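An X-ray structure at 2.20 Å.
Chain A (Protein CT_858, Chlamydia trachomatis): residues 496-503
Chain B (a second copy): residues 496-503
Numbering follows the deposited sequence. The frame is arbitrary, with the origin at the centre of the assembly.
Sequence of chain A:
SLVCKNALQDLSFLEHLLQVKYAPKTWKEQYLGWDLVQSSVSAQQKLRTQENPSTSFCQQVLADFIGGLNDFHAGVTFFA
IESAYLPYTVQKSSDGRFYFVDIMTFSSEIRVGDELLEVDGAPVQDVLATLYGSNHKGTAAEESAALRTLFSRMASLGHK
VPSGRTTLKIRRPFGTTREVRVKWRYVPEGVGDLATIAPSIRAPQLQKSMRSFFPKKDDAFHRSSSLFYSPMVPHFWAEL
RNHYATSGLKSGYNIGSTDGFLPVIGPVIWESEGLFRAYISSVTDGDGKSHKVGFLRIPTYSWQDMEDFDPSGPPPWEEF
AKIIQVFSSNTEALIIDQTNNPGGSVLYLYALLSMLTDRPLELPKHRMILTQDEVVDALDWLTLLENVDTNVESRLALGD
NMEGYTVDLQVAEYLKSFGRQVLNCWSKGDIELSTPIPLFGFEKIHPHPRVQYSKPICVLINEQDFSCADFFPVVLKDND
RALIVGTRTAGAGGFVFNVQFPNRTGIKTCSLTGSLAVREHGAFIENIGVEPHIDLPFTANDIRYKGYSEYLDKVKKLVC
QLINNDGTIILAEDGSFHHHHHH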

# COMPACT_ATOMS: atom_id res chain seq x y z
N VAL A 496 9.10 12.36 2.68
CA VAL A 496 9.17 11.35 1.62
C VAL A 496 7.84 10.66 1.42
O VAL A 496 7.00 10.60 2.33
N PHE A 497 7.67 10.13 0.22
CA PHE A 497 6.49 9.36 -0.13
C PHE A 497 6.98 8.40 -1.21
O PHE A 497 7.94 8.69 -1.93
N ASN A 498 6.34 7.24 -1.30
CA ASN A 498 6.74 6.23 -2.27
C ASN A 498 5.68 5.96 -3.32
O ASN A 498 4.48 6.10 -3.08
N VAL A 499 6.15 5.56 -4.49
CA VAL A 499 5.27 5.24 -5.60
C VAL A 499 5.65 3.87 -6.16
O VAL A 499 6.83 3.58 -6.35
N GLN A 500 4.64 3.04 -6.39
CA GLN A 500 4.86 1.72 -6.97
C GLN A 500 3.93 1.65 -8.15
O GLN A 500 2.90 2.33 -8.17
N PHE A 501 4.27 0.84 -9.14
CA PHE A 501 3.41 0.70 -10.30
C PHE A 501 3.88 -0.50 -11.10
O PHE A 501 5.07 -0.80 -11.14
N PRO A 502 2.94 -1.24 -11.71
CA PRO A 502 3.36 -2.40 -12.50
C PRO A 502 4.22 -1.91 -13.65
O PRO A 502 3.98 -0.84 -14.18
N ASN A 503 5.23 -2.69 -14.02
CA ASN A 503 6.12 -2.28 -15.10
C ASN A 503 7.03 -3.44 -15.43
O ASN A 503 7.15 -4.38 -14.65
N VAL B 496 -7.76 -9.56 -8.52
CA VAL B 496 -7.60 -8.11 -8.65
C VAL B 496 -6.34 -7.60 -8.00
O VAL B 496 -5.77 -8.26 -7.15
N PHE B 497 -5.93 -6.41 -8.41
CA PHE B 497 -4.78 -5.74 -7.83
C PHE B 497 -5.03 -4.26 -8.07
O PHE B 497 -5.66 -3.89 -9.06
N ASN B 498 -4.60 -3.42 -7.13
CA ASN B 498 -4.82 -1.99 -7.25
C ASN B 498 -3.55 -1.21 -7.53
O ASN B 498 -2.45 -1.57 -7.10
N VAL B 499 -3.71 -0.12 -8.28
CA VAL B 499 -2.60 0.74 -8.62
C VAL B 499 -2.91 2.16 -8.17
O VAL B 499 -4.02 2.64 -8.36
N GLN B 500 -1.92 2.81 -7.56
CA GLN B 500 -2.06 4.18 -7.12
C GLN B 500 -0.84 4.92 -7.65
O GLN B 500 0.21 4.32 -7.87
N PHE B 501 -0.98 6.22 -7.87
CA PHE B 501 0.14 7.01 -8.37
C PHE B 501 -0.27 8.47 -8.32
O PHE B 501 -1.42 8.79 -8.58
N PRO B 502 0.65 9.37 -7.97
CA PRO B 502 0.31 10.80 -7.90
C PRO B 502 -0.03 11.35 -9.28
O PRO B 502 0.61 11.02 -10.27
N ASN B 503 -1.05 12.20 -9.33
CA ASN B 503 -1.50 12.76 -10.60
C ASN B 503 -2.38 13.97 -10.33
O ASN B 503 -2.86 14.16 -9.21

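The two copies meet through the same short segment, with end-to-end directions 134° apart, and the contact is nearly symmetric: A:Pro502 packs on B:Phe497 and B:Val499, and B:Pro502 packs on A:Phe497 and A:Val499. No direct hydrogen bond crosses between the stretches; apolar packing and two waters join them.

The prolines lie at the heart of the packing. Both point toward the partner chain with C-gamma endo rings, and each meets a valine and a phenylalanine. A:Val499 CG2 lies 3.7 Å from B:Pro502 CD, matched by B:Val499 CG2 at 3.7 Å from A:Pro502 CD. Both valines are t, a rotamer that brings CG2 against the proline ring; in chain A, A:Val499 CG1 also reaches the partner, 4.4 Å from B:Phe501 CB. The side chains of A:Phe497 and B:Phe497 point toward the other stretch and adopt p, with chi2 near 90°. Their rings meet the prolines obliquely and more loosely, A:Phe497 CE1 at 4.3 Å from B:Pro502 CG and B:Phe497 CE1 at 4.4 Å from A:Pro502 CG.

A:Phe501 and B:Phe501 are also p, but their CA-to-CB bonds point sideways and their rings lead away from the contact. Beyond them, A:Asn503 and B:Asn503, again p, turn back on their own chains: A:Asn503 ND2 donates to A:Phe501 O at 2.9 Å and B:Asn503 ND2 to B:Phe501 O at 2.8 Å.

At A:Gln500 and B:Gln500 the two carbonyls approach, A:Gln500 O to B:Gln500 O 3.4 Å, but both are acceptors and cannot bond to each other; two waters bridge the backbones here. Water 1 accepts from A:Gln500 N (2.9 Å) and donates to B:Gln500 O (3.0 Å); water 2 accepts from B:Gln500 N (2.8 Å) and donates to A:Gln500 O (3.0 Å). Both glutamines are m at chi1 but differ at chi3, -79° in A and 155° in B, where B:Gln500 NE2 adds a weak hydrogen bond to water 2 (3.0 Å).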

# COMPACT_ATOMS: atom_id res chain seq x y z
CB VAL A 496 10.13 10.20 1.98
CG1 VAL A 496 10.81 9.67 0.73
CG2 VAL A 496 11.09 10.64 3.00
CB PHE A 497 5.34 10.26 -0.59
CG PHE A 497 5.54 10.88 -1.94
CD1 PHE A 497 5.15 10.21 -3.10
CD2 PHE A 497 6.09 12.16 -2.06
CE1 PHE A 497 5.30 10.80 -4.35
CE2 PHE A 497 6.25 12.76 -3.31
CZ PHE A 497 5.85 12.08 -4.46
CB ASN A 498 7.09 4.94 -1.54
CG ASN A 498 8.22 5.13 -0.55
OD1 ASN A 498 9.39 5.24 -0.93
ND2 ASN A 498 7.88 5.21 0.73
CB VAL A 499 5.40 6.29 -6.74
CG1 VAL A 499 4.43 5.95 -7.88
CG2 VAL A 499 5.13 7.68 -6.21
CB GLN A 500 4.48 0.60 -6.00
CG GLN A 500 5.08 0.71 -4.64
CD GLN A 500 3.99 0.76 -3.59
OE1 GLN A 500 3.39 1.82 -3.36
NE2 GLN A 500 3.72 -0.38 -2.96
CB PHE A 501 3.43 1.98 -11.15
CG PHE A 501 4.80 2.35 -11.67
CD1 PHE A 501 5.16 2.04 -12.98
CD2 PHE A 501 5.71 3.02 -10.87
CE1 PHE A 501 6.42 2.39 -13.48
CE2 PHE A 501 6.98 3.38 -11.35
CZ PHE A 501 7.33 3.07 -12.66
CB PRO A 502 2.03 -3.01 -12.96
CG PRO A 502 1.07 -1.85 -12.91
CD PRO A 502 1.48 -1.11 -11.67
CB ASN A 503 6.95 -1.08 -14.66
CG ASN A 503 7.99 -1.45 -13.61
OD1 ASN A 503 9.11 -1.84 -13.93
ND2 ASN A 503 7.60 -1.36 -12.33
CB VAL B 496 -8.72 -7.29 -7.98
CG1 VAL B 496 -9.81 -7.05 -8.93
CG2 VAL B 496 -9.21 -7.97 -6.72
CB PHE B 497 -3.47 -6.24 -8.45
CG PHE B 497 -3.24 -5.82 -9.88
CD1 PHE B 497 -2.62 -4.61 -10.17
CD2 PHE B 497 -3.59 -6.67 -10.93
CE1 PHE B 497 -2.35 -4.25 -11.50
CE2 PHE B 497 -3.33 -6.32 -12.25
CZ PHE B 497 -2.70 -5.11 -12.54
CB ASN B 498 -5.46 -1.46 -5.97
CG ASN B 498 -6.79 -2.12 -5.67
OD1 ASN B 498 -7.77 -1.92 -6.38
ND2 ASN B 498 -6.83 -2.92 -4.61
CB VAL B 499 -2.34 0.72 -10.14
CG1 VAL B 499 -1.17 1.63 -10.48
CG2 VAL B 499 -2.04 -0.71 -10.60
CB GLN B 500 -2.08 4.26 -5.58
CG GLN B 500 -3.08 3.33 -4.89
CD GLN B 500 -2.40 2.18 -4.14
OE1 GLN B 500 -2.96 1.63 -3.19
NE2 GLN B 500 -1.19 1.82 -4.56
CB PHE B 501 0.51 6.59 -9.80
CG PHE B 501 -0.58 6.83 -10.81
CD1 PHE B 501 -0.58 7.99 -11.58
CD2 PHE B 501 -1.61 5.91 -10.98
CE1 PHE B 501 -1.59 8.24 -12.50
CE2 PHE B 501 -2.62 6.15 -11.90
CZ PHE B 501 -2.62 7.31 -12.66
CB PRO B 502 1.56 11.42 -7.29
CG PRO B 502 2.66 10.52 -7.74
CD PRO B 502 2.05 9.14 -7.57
CB ASN B 503 -2.30 11.71 -11.36
CG ASN B 503 -3.56 11.30 -10.62
OD1 ASN B 503 -4.66 11.75 -10.92
ND2 ASN B 503 -3.39 10.44 -9.61
O HOH W 1 2.06 4.04 -5.51
O HOH W 2 0.38 1.23 -7.05